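Local structure of De novo designed switch protein caging a hemagglutinin binder (sCageHA267_1S) (Synthetic construct, 7CBC) at residues 54-65 with 130-138; 107-118 with 171-181. The protein acts as a designed biosensor switch, a six-helix bundle that cages a hemagglutinin-binding element, presumably until a triggering partner opens it. All coordinates share one frame; numbering follows the deposited sequence.

Contact 1 of 2, residues 54-65 with 130-138; sequences RDEIKEVKDKSK and QELNIRAVE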
loop_
_atom_site.group_PDB
_atom_site.type_symbol
_atom_site.label_atom_id
_atom_site.label_comp_id
_atom_site.label_asym_id
_atom_site.label_seq_id
_atom_site.Cartn_x
_atom_site.Cartn_y
_atom_site.Cartn_z
ATOM N N ARG A 54 -17.571 28.162 -5.747
ATOM C CA ARG A 54 -17.011 28.103 -4.402
ATOM C C ARG A 54 -17.715 27.050 -3.552
ATOM O O ARG A 54 -17.088 26.458 -2.669
ATOM C CB ARG A 54 -17.084 29.469 -3.727
ATOM C CG ARG A 54 -16.462 30.603 -4.543
ATOM C CD ARG A 54 -15.035 30.293 -5.005
ATOM N NE ARG A 54 -14.107 30.113 -3.887
ATOM C CZ ARG A 54 -13.479 28.976 -3.608
ATOM N NH1 ARG A 54 -13.667 27.907 -4.368
ATOM N NH2 ARG A 54 -12.657 28.910 -2.570
ATOM N N ASP A 55 -19.000 26.794 -3.818
ATOM C CA ASP A 55 -19.750 25.791 -3.064
ATOM C C ASP A 55 -19.337 24.378 -3.456
ATOM O O ASP A 55 -19.253 23.489 -2.600
ATOM C CB ASP A 55 -21.255 25.975 -3.289
ATOM C CG ASP A 55 -21.854 27.071 -2.421
ATOM O OD1 ASP A 55 -21.410 27.215 -1.260
ATOM O OD2 ASP A 55 -22.778 27.777 -2.899
ATOM N N GLU A 56 -19.098 24.148 -4.748
ATOM C CA GLU A 56 -18.732 22.810 -5.190
ATOM C C GLU A 56 -17.276 22.507 -4.866
ATOM O O GLU A 56 -16.927 21.356 -4.583
ATOM C CB GLU A 56 -19.009 22.651 -6.682
ATOM C CG GLU A 56 -20.458 22.903 -7.050
ATOM C CD GLU A 56 -21.156 21.641 -7.534
ATOM O OE1 GLU A 56 -20.750 20.548 -7.083
ATOM O OE2 GLU A 56 -22.109 21.760 -8.333
ATOM N N ILE A 57 -16.410 23.522 -4.905
ATOM C CA ILE A 57 -15.044 23.346 -4.419
ATOM C C ILE A 57 -15.054 22.961 -2.942
ATOM O O ILE A 57 -14.400 21.995 -2.532
ATOM C CB ILE A 57 -14.210 24.614 -4.669
ATOM C CG1 ILE A 57 -13.900 24.768 -6.161
ATOM C CG2 ILE A 57 -12.915 24.585 -3.859
ATOM C CD1 ILE A 57 -12.774 23.913 -6.645
ATOM N N LYS A 58 -15.809 23.703 -2.121
ATOM C CA LYS A 58 -15.896 23.365 -0.702
ATOM C C LYS A 58 -16.397 21.937 -0.500
ATOM O O LYS A 58 -15.897 21.210 0.371
ATOM C CB LYS A 58 -16.813 24.347 0.028
ATOM C CG LYS A 58 -16.935 24.067 1.535
ATOM C CD LYS A 58 -18.191 24.677 2.152
ATOM C CE LYS A 58 -18.562 26.000 1.473
ATOM N NZ LYS A 58 -19.520 26.849 2.246
ATOM N N GLU A 59 -17.383 21.517 -1.296
ATOM C CA GLU A 59 -17.977 20.208 -1.091
ATOM C C GLU A 59 -17.034 19.087 -1.515
ATOM O O GLU A 59 -17.035 18.025 -0.895
ATOM C CB GLU A 59 -19.308 20.102 -1.836
ATOM C CG GLU A 59 -20.167 18.918 -1.391
ATOM C CD GLU A 59 -20.473 17.941 -2.522
ATOM O OE1 GLU A 59 -19.989 18.163 -3.657
ATOM O OE2 GLU A 59 -21.193 16.943 -2.274
ATOM N N VAL A 60 -16.229 19.288 -2.558
ATOM C CA VAL A 60 -15.259 18.253 -2.879
ATOM C C VAL A 60 -14.111 18.286 -1.876
ATOM O O VAL A 60 -13.533 17.242 -1.552
ATOM C CB VAL A 60 -14.764 18.389 -4.330
ATOM C CG1 VAL A 60 -14.007 19.678 -4.515
ATOM C CG2 VAL A 60 -13.906 17.205 -4.737
ATOM N N LYS A 61 -13.781 19.457 -1.329
ATOM C CA LYS A 61 -12.807 19.490 -0.245
ATOM C C LYS A 61 -13.293 18.669 0.939
ATOM O O LYS A 61 -12.624 17.723 1.372
ATOM C CB LYS A 61 -12.515 20.930 0.172
ATOM C CG LYS A 61 -11.520 21.628 -0.736
ATOM C CD LYS A 61 -11.143 22.995 -0.198
ATOM C CE LYS A 61 -10.144 23.690 -1.108
ATOM N NZ LYS A 61 -9.979 25.132 -0.742
ATOM N N ASP A 62 -14.473 19.001 1.463
ATOM C CA ASP A 62 -15.004 18.245 2.593
ATOM C C ASP A 62 -15.122 16.762 2.260
ATOM O O ASP A 62 -14.801 15.911 3.094
ATOM C CB ASP A 62 -16.356 18.812 3.029
ATOM C CG ASP A 62 -16.256 20.248 3.538
ATOM O OD1 ASP A 62 -15.177 20.623 4.056
ATOM O OD2 ASP A 62 -17.257 21.001 3.416
ATOM N N LYS A 63 -15.551 16.424 1.039
ATOM C CA LYS A 63 -15.669 15.010 0.692
ATOM C C LYS A 63 -14.300 14.332 0.675
ATOM O O LYS A 63 -14.161 13.190 1.129
ATOM C CB LYS A 63 -16.373 14.845 -0.655
ATOM C CG LYS A 63 -17.287 13.607 -0.754
ATOM C CD LYS A 63 -16.507 12.272 -0.778
ATOM C CE LYS A 63 -17.426 11.032 -0.685
ATOM N NZ LYS A 63 -16.790 9.732 -1.125
ATOM N N SER A 64 -13.277 15.026 0.169
ATOM C CA SER A 64 -11.927 14.472 0.152
ATOM C C SER A 64 -11.389 14.262 1.560
ATOM O O SER A 64 -10.762 13.231 1.845
ATOM C CB SER A 64 -10.994 15.390 -0.635
ATOM O OG SER A 64 -11.410 15.463 -1.983
ATOM N N LYS A 65 -11.607 15.232 2.452
ATOM C CA LYS A 65 -11.058 15.107 3.792
ATOM C C LYS A 65 -11.727 13.972 4.552
ATOM O O LYS A 65 -11.083 13.315 5.377
ATOM C CB LYS A 65 -11.179 16.433 4.550
ATOM C CG LYS A 65 -10.056 17.436 4.215
ATOM C CD LYS A 65 -10.504 18.500 3.217
ATOM C CE LYS A 65 -9.367 19.020 2.317
ATOM N NZ LYS A 65 -8.881 18.027 1.301
ATOM N N GLN A 130 -4.176 15.621 -3.493
ATOM C CA GLN A 130 -5.586 16.001 -3.595
ATOM C C GLN A 130 -5.780 17.489 -3.330
ATOM O O GLN A 130 -6.417 18.196 -4.121
ATOM C CB GLN A 130 -6.434 15.187 -2.627
ATOM C CG GLN A 130 -7.932 15.370 -2.835
ATOM C CD GLN A 130 -8.441 14.613 -4.051
ATOM O OE1 GLN A 130 -7.660 14.064 -4.831
ATOM N NE2 GLN A 130 -9.761 14.568 -4.210
ATOM N N GLU A 131 -5.250 17.978 -2.211
ATOM C CA GLU A 131 -5.352 19.398 -1.902
ATOM C C GLU A 131 -4.755 20.245 -3.020
ATOM O O GLU A 131 -5.357 21.239 -3.457
ATOM C CB GLU A 131 -4.662 19.658 -0.565
ATOM C CG GLU A 131 -4.207 21.090 -0.348
ATOM C CD GLU A 131 -3.299 21.205 0.863
ATOM O OE1 GLU A 131 -2.643 20.194 1.199
ATOM O OE2 GLU A 131 -3.236 22.297 1.473
ATOM N N LEU A 132 -3.585 19.845 -3.515
ATOM C CA LEU A 132 -2.998 20.488 -4.681
ATOM C C LEU A 132 -3.946 20.451 -5.864
ATOM O O LEU A 132 -4.107 21.454 -6.570
ATOM C CB LEU A 132 -1.681 19.805 -5.047
ATOM C CG LEU A 132 -1.057 20.334 -6.334
ATOM C CD1 LEU A 132 -0.270 21.582 -6.018
ATOM C CD2 LEU A 132 -0.160 19.288 -6.954
ATOM N N ASN A 133 -4.590 19.306 -6.102
ATOM C CA ASN A 133 -5.439 19.202 -7.283
ATOM C C ASN A 133 -6.699 20.047 -7.147
ATOM O O ASN A 133 -7.219 20.549 -8.152
ATOM C CB ASN A 133 -5.785 17.741 -7.546
ATOM C CG ASN A 133 -4.594 16.949 -8.047
ATOM O OD1 ASN A 133 -3.703 17.498 -8.696
ATOM N ND2 ASN A 133 -4.551 15.657 -7.716
ATOM N N ILE A 134 -7.201 20.225 -5.926
ATOM C CA ILE A 134 -8.369 21.076 -5.735
ATOM C C ILE A 134 -7.990 22.541 -5.913
ATOM O O ILE A 134 -8.686 23.306 -6.593
ATOM C CB ILE A 134 -8.982 20.824 -4.351
ATOM C CG1 ILE A 134 -9.304 19.346 -4.190
ATOM C CG2 ILE A 134 -10.226 21.671 -4.177
ATOM C CD1 ILE A 134 -9.845 18.989 -2.827
ATOM N N ARG A 135 -6.891 22.954 -5.280
ATOM C CA ARG A 135 -6.430 24.329 -5.385
ATOM C C ARG A 135 -6.155 24.694 -6.836
ATOM O O ARG A 135 -6.450 25.817 -7.272
ATOM C CB ARG A 135 -5.177 24.514 -4.524
ATOM C CG ARG A 135 -4.854 25.962 -4.193
ATOM C CD ARG A 135 -3.483 26.124 -3.536
ATOM N NE ARG A 135 -3.158 25.074 -2.568
ATOM C CZ ARG A 135 -2.030 24.359 -2.596
ATOM N NH1 ARG A 135 -1.125 24.582 -3.544
ATOM N NH2 ARG A 135 -1.805 23.419 -1.679
ATOM N N ALA A 136 -5.605 23.746 -7.600
ATOM C CA ALA A 136 -5.322 23.982 -9.010
ATOM C C ALA A 136 -6.597 24.288 -9.787
ATOM O O ALA A 136 -6.644 25.250 -10.563
ATOM C CB ALA A 136 -4.600 22.774 -9.611
ATOM N N VAL A 137 -7.637 23.473 -9.604
ATOM C CA VAL A 137 -8.909 23.732 -10.276
ATOM C C VAL A 137 -9.473 25.079 -9.836
ATOM O O VAL A 137 -9.884 25.909 -10.662
ATOM C CB VAL A 137 -9.902 22.588 -10.003
ATOM C CG1 VAL A 137 -11.325 23.039 -10.304
ATOM C CG2 VAL A 137 -9.538 21.363 -10.822
ATOM N N GLU A 138 -9.481 25.311 -8.521
ATOM C CA GLU A 138 -9.988 26.547 -7.933
ATOM C C GLU A 138 -9.336 27.779 -8.556
ATOM O O GLU A 138 -10.020 28.753 -8.900
ATOM C CB GLU A 138 -9.737 26.481 -6.427
ATOM C CG GLU A 138 -10.351 27.534 -5.549
ATOM C CD GLU A 138 -10.081 27.219 -4.080
ATOM O OE1 GLU A 138 -8.896 27.118 -3.702
ATOM O OE2 GLU A 138 -11.043 27.052 -3.301
HETATM O O HOH W 1 -7.511 25.179 -1.725
#
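Ile134 is the knob of this contact: its side chain drops into a hole on helix 50-93 lined by Ile57, Val60, Lys61 and Ser64. Its CG2 lies 4.0 Å from CG2 of Ile57 and also touches the aliphatic part of Lys61, whose extended chain crosses over it. One turn on, CD1 of Ile57 meets CG1 of Val137; Leu40 of helix 3-46 packs on Val60 and Leu236 of helix 195-239 on Val137, continuing the apolar layer. At one end of this tight part a polar pair closes the interface. Gln130 sends NE2 to Ser64 OG at 2.9 Å in a nearly straight bond (163°), with the oxygen close to the amide plane. Ser64 OG in turn gives its hydrogen to Val60 O, 2.8 Å away, so the hydroxyl is held from both sides and its rotation fixed. The solvent side is looser and charged. Glu138, with CG anti to its backbone N (chi1 -171°) and the chain extended beyond, carries its carboxylate out past Ile57 to Arg54. Arg54 NH2 reaches Glu138 OE2 at 2.6 Å from above the carboxylate plane, the two flat groups standing 81° apart, while NH1 adds a weak bond to the same oxygen. Lys61 NZ is a longer, weak partner of OE2 at 3.4 Å, and a water bridges it to Glu138 OE1. Two cations on one carboxylate would probably stabilise its negative charge. This is knobs-into-holes packing between antiparallel helices, edged by a salt-bridge network, within a designed six-helical bundle.

Contact 2 of 2, residues 107-118 with 171-181; sequences AIAETQDLNLRA and IRAAKRESERI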
loop_
_atom_site.group_PDB
_atom_site.type_symbol
_atom_site.label_atom_id
_atom_site.label_comp_id
_atom_site.label_asym_id
_atom_site.label_seq_id
_atom_site.Cartn_x
_atom_site.Cartn_y
_atom_site.Cartn_z
ATOM N N ALA A 107 12.452 -8.510 15.592
ATOM C CA ALA A 107 12.657 -8.145 14.198
ATOM C C ALA A 107 11.334 -8.051 13.460
ATOM O O ALA A 107 11.198 -7.243 12.542
ATOM C CB ALA A 107 13.580 -9.148 13.511
ATOM N N ILE A 108 10.347 -8.856 13.845
ATOM C CA ILE A 108 9.049 -8.759 13.190
ATOM C C ILE A 108 8.319 -7.505 13.646
ATOM O O ILE A 108 7.658 -6.828 12.846
ATOM C CB ILE A 108 8.228 -10.027 13.467
ATOM C CG1 ILE A 108 8.902 -11.230 12.838
ATOM C CG2 ILE A 108 6.814 -9.912 12.920
ATOM C CD1 ILE A 108 8.114 -12.453 13.091
ATOM N N ALA A 109 8.421 -7.171 14.933
ATOM C CA ALA A 109 7.726 -5.988 15.428
ATOM C C ALA A 109 8.315 -4.720 14.831
ATOM O O ALA A 109 7.571 -3.838 14.385
ATOM C CB ALA A 109 7.770 -5.944 16.955
ATOM N N GLU A 110 9.646 -4.602 14.810
ATOM C CA GLU A 110 10.264 -3.425 14.202
ATOM C C GLU A 110 9.907 -3.305 12.733
ATOM O O GLU A 110 9.719 -2.193 12.212
ATOM C CB GLU A 110 11.781 -3.489 14.314
ATOM C CG GLU A 110 12.384 -3.152 15.646
ATOM C CD GLU A 110 13.893 -3.161 15.542
ATOM O OE1 GLU A 110 14.453 -2.257 14.881
ATOM O OE2 GLU A 110 14.515 -4.100 16.076
ATOM N N THR A 111 9.893 -4.432 12.027
ATOM C CA THR A 111 9.603 -4.377 10.602
ATOM C C THR A 111 8.159 -3.951 10.367
ATOM O O THR A 111 7.882 -3.104 9.506
ATOM C CB THR A 111 9.900 -5.737 9.959
ATOM O OG1 THR A 111 11.318 -5.944 9.913
ATOM C CG2 THR A 111 9.390 -5.765 8.561
ATOM N N GLN A 112 7.230 -4.487 11.160
ATOM C CA GLN A 112 5.840 -4.103 10.973
ATOM C C GLN A 112 5.616 -2.635 11.296
ATOM O O GLN A 112 4.790 -1.985 10.659
ATOM C CB GLN A 112 4.933 -4.994 11.812
ATOM C CG GLN A 112 3.459 -4.698 11.676
ATOM C CD GLN A 112 2.936 -4.827 10.255
ATOM O OE1 GLN A 112 3.661 -5.195 9.325
ATOM N NE2 GLN A 112 1.658 -4.512 10.081
ATOM N N ASP A 113 6.348 -2.083 12.258
ATOM C CA ASP A 113 6.185 -0.662 12.519
ATOM C C ASP A 113 6.675 0.166 11.338
ATOM O O ASP A 113 6.078 1.203 11.018
ATOM C CB ASP A 113 6.909 -0.276 13.804
ATOM C CG ASP A 113 6.659 1.166 14.198
ATOM O OD1 ASP A 113 7.547 2.004 13.946
ATOM O OD2 ASP A 113 5.577 1.460 14.751
ATOM N N LEU A 114 7.738 -0.284 10.660
ATOM C CA LEU A 114 8.164 0.394 9.434
ATOM C C LEU A 114 7.056 0.388 8.392
ATOM O O LEU A 114 6.776 1.414 7.754
ATOM C CB LEU A 114 9.405 -0.279 8.850
ATOM C CG LEU A 114 10.744 -0.196 9.567
ATOM C CD1 LEU A 114 11.779 -0.906 8.706
ATOM C CD2 LEU A 114 11.132 1.256 9.812
ATOM N N ASN A 115 6.428 -0.774 8.189
ATOM C CA ASN A 115 5.382 -0.874 7.179
ATOM C C ASN A 115 4.252 0.110 7.456
ATOM O O ASN A 115 3.742 0.750 6.533
ATOM C CB ASN A 115 4.863 -2.310 7.111
ATOM C CG ASN A 115 5.925 -3.279 6.635
ATOM O OD1 ASN A 115 6.799 -2.922 5.845
ATOM N ND2 ASN A 115 5.864 -4.505 7.121
ATOM N N LEU A 116 3.873 0.273 8.725
ATOM C CA LEU A 116 2.794 1.197 9.073
ATOM C C LEU A 116 3.200 2.647 8.833
ATOM O O LEU A 116 2.453 3.412 8.213
ATOM C CB LEU A 116 2.380 0.975 10.528
ATOM C CG LEU A 116 1.718 -0.387 10.711
ATOM C CD1 LEU A 116 1.288 -0.623 12.150
ATOM C CD2 LEU A 116 0.535 -0.491 9.779
ATOM N N ARG A 117 4.393 3.042 9.288
ATOM C CA ARG A 117 4.871 4.394 9.009
ATOM C C ARG A 117 4.964 4.668 7.512
ATOM O O ARG A 117 4.709 5.796 7.066
ATOM C CB ARG A 117 6.222 4.621 9.690
ATOM C CG ARG A 117 6.089 4.655 11.201
ATOM C CD ARG A 117 7.405 4.428 11.938
ATOM N NE ARG A 117 7.230 4.686 13.366
ATOM C CZ ARG A 117 7.301 5.901 13.901
ATOM N NH1 ARG A 117 7.554 6.948 13.120
ATOM N NH2 ARG A 117 7.113 6.075 15.205
ATOM N N ALA A 118 5.319 3.653 6.723
ATOM C CA ALA A 118 5.361 3.818 5.275
ATOM C C ALA A 118 3.957 3.961 4.699
ATOM O O ALA A 118 3.733 4.766 3.790
ATOM C CB ALA A 118 6.106 2.640 4.638
ATOM N N ILE A 171 9.569 5.192 0.951
ATOM C CA ILE A 171 9.521 3.759 0.693
ATOM C C ILE A 171 10.929 3.202 0.565
ATOM O O ILE A 171 11.250 2.151 1.137
ATOM C CB ILE A 171 8.658 3.462 -0.545
ATOM C CG1 ILE A 171 7.223 3.882 -0.246
ATOM C CG2 ILE A 171 8.703 1.961 -0.880
ATOM C CD1 ILE A 171 6.739 3.337 1.127
ATOM N N ARG A 172 11.803 3.919 -0.143
ATOM C CA ARG A 172 13.202 3.516 -0.194
ATOM C C ARG A 172 13.836 3.516 1.196
ATOM O O ARG A 172 14.742 2.720 1.461
ATOM C CB ARG A 172 13.963 4.420 -1.159
ATOM C CG ARG A 172 15.457 4.541 -0.918
ATOM C CD ARG A 172 15.881 6.004 -1.038
ATOM N NE ARG A 172 15.661 6.516 -2.391
ATOM C CZ ARG A 172 15.995 7.735 -2.798
ATOM N NH1 ARG A 172 16.569 8.590 -1.957
ATOM N NH2 ARG A 172 15.747 8.094 -4.046
ATOM N N ALA A 173 13.366 4.371 2.109
ATOM C CA ALA A 173 13.889 4.291 3.468
ATOM C C ALA A 173 13.328 3.087 4.207
ATOM O O ALA A 173 14.042 2.447 4.997
ATOM C CB ALA A 173 13.580 5.564 4.245
ATOM N N ALA A 174 12.046 2.782 3.981
ATOM C CA ALA A 174 11.463 1.583 4.571
ATOM C C ALA A 174 12.180 0.334 4.075
ATOM O O ALA A 174 12.409 -0.615 4.840
ATOM C CB ALA A 174 9.970 1.516 4.252
ATOM N N LYS A 175 12.560 0.322 2.799
ATOM C CA LYS A 175 13.288 -0.817 2.261
ATOM C C LYS A 175 14.647 -0.960 2.934
ATOM O O LYS A 175 14.997 -2.029 3.447
ATOM C CB LYS A 175 13.445 -0.672 0.749
ATOM C CG LYS A 175 14.292 -1.789 0.137
ATOM C CD LYS A 175 14.316 -1.731 -1.387
ATOM C CE LYS A 175 15.113 -2.895 -1.947
ATOM N NZ LYS A 175 14.609 -4.197 -1.424
ATOM N N ARG A 176 15.423 0.122 2.960
ATOM C CA ARG A 176 16.766 0.031 3.502
ATOM C C ARG A 176 16.755 -0.293 4.990
ATOM O O ARG A 176 17.624 -1.031 5.461
ATOM C CB ARG A 176 17.516 1.324 3.230
ATOM C CG ARG A 176 18.107 1.406 1.823
ATOM C CD ARG A 176 19.102 2.543 1.768
ATOM N NE ARG A 176 19.696 2.708 3.091
ATOM C CZ ARG A 176 20.717 1.991 3.545
ATOM N NH1 ARG A 176 21.280 1.067 2.769
ATOM N NH2 ARG A 176 21.169 2.195 4.780
ATOM N N GLU A 177 15.773 0.222 5.733
ATOM C CA GLU A 177 15.672 -0.073 7.163
ATOM C C GLU A 177 15.170 -1.501 7.421
ATOM O O GLU A 177 15.474 -2.093 8.469
ATOM C CB GLU A 177 14.770 0.981 7.825
ATOM C CG GLU A 177 14.736 0.954 9.361
ATOM C CD GLU A 177 16.117 0.984 10.005
ATOM O OE1 GLU A 177 17.013 1.684 9.478
ATOM O OE2 GLU A 177 16.306 0.305 11.048
ATOM N N SER A 178 14.417 -2.078 6.481
ATOM C CA SER A 178 14.010 -3.471 6.609
ATOM C C SER A 178 15.203 -4.405 6.453
ATOM O O SER A 178 15.356 -5.372 7.213
ATOM C CB SER A 178 12.937 -3.799 5.574
ATOM O OG SER A 178 11.699 -3.227 5.934
ATOM N N GLU A 179 16.054 -4.135 5.461
ATOM C CA GLU A 179 17.244 -4.948 5.260
ATOM C C GLU A 179 18.223 -4.787 6.411
ATOM O O GLU A 179 18.876 -5.757 6.812
ATOM C CB GLU A 179 17.896 -4.587 3.932
ATOM C CG GLU A 179 17.253 -5.328 2.784
ATOM C CD GLU A 179 17.240 -4.547 1.498
ATOM O OE1 GLU A 179 17.742 -3.395 1.475
ATOM O OE2 GLU A 179 16.715 -5.100 0.506
ATOM N N ARG A 180 18.329 -3.578 6.965
ATOM C CA ARG A 180 19.236 -3.370 8.087
ATOM C C ARG A 180 18.771 -4.142 9.315
ATOM O O ARG A 180 19.594 -4.704 10.047
ATOM C CB ARG A 180 19.375 -1.875 8.385
ATOM C CG ARG A 180 20.291 -1.578 9.562
ATOM C CD ARG A 180 19.947 -0.265 10.238
ATOM N NE ARG A 180 18.733 -0.406 11.037
ATOM C CZ ARG A 180 18.653 -1.110 12.167
ATOM N NH1 ARG A 180 19.721 -1.736 12.645
ATOM N NH2 ARG A 180 17.497 -1.188 12.818
ATOM N N ILE A 181 17.456 -4.206 9.541
ATOM C CA ILE A 181 16.912 -5.025 10.624
ATOM C C ILE A 181 17.293 -6.487 10.421
ATOM O O ILE A 181 17.748 -7.169 11.347
ATOM C CB ILE A 181 15.383 -4.852 10.700
ATOM C CG1 ILE A 181 15.017 -3.511 11.349
ATOM C CG2 ILE A 181 14.722 -6.035 11.415
ATOM C CD1 ILE A 181 13.668 -2.960 10.906
HETATM O O HOH W 2 17.355 -3.256 14.713
HETATM O O HOH W 3 12.981 -6.374 7.891
#
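Ile181 and Leu114 meet tip to tip, CD1 to CD1 at 3.6 Å, and each is a knob in the opposing helix. Ile181 sits among Ala107, Glu110, Thr111 and Leu114; its CG2, anti to the backbone N, lies against Ala107 CB and comes within 3.7 Å of Thr111 OG1. Leu114 fills the hole formed by Ala174, Glu177, Ser178 and Ile181, with its CD1 3.6 Å from Ser178 OG. Glu177 crosses Leu114 at about a right angle, its CG touching both methyls at 3.6 Å. The bend at chi2 (52°) then turns the carboxylate to Arg180, whose NE and NH2 both bind OE2 side-on, in the guanidinium plane. With an alanine in place of Glu177, Arg180 would probably lose this mate, and both Leu114 methyls the CG packed against them. Glu110 OE1 approaches the edge of the same guanidinium, but this salt bridge is long (3.8 Å) and a water spans OE1 and NH2. Farther along, Ala118 CB packs on Ile171 CD1. A second water donates to Thr111 OG1 and to Ser178 O, joining the helices where no direct hydrogen bond does. Cohesion between these segments therefore rests on small and branched apolar side chains, with charges at the rim and one water bridging buried residues.

How the contacts relate
Both contacts use helix 99-142, which in contact 1 pairs with helix 50-93 and in contact 2 with helix 146-190, both antiparallel. Their centres lie 34 Å apart and they do not touch. Both are buried interfaces with partly exposed, charged rims; contact 1 lies farther from the centre of the chain, 24 Å against 14 Å between centres. The axes of the short segments are closer at contact 2, 9.7 against 10.7 Å, consistent with its alanines Ala107, Ala118 and Ala174. The polar chemistry differs too: direct bonds join the helices of contact 1, whereas contact 2 relies on water and one long salt bridge, and Gln211 of helix 195-239 binds Asn115 and Ser178.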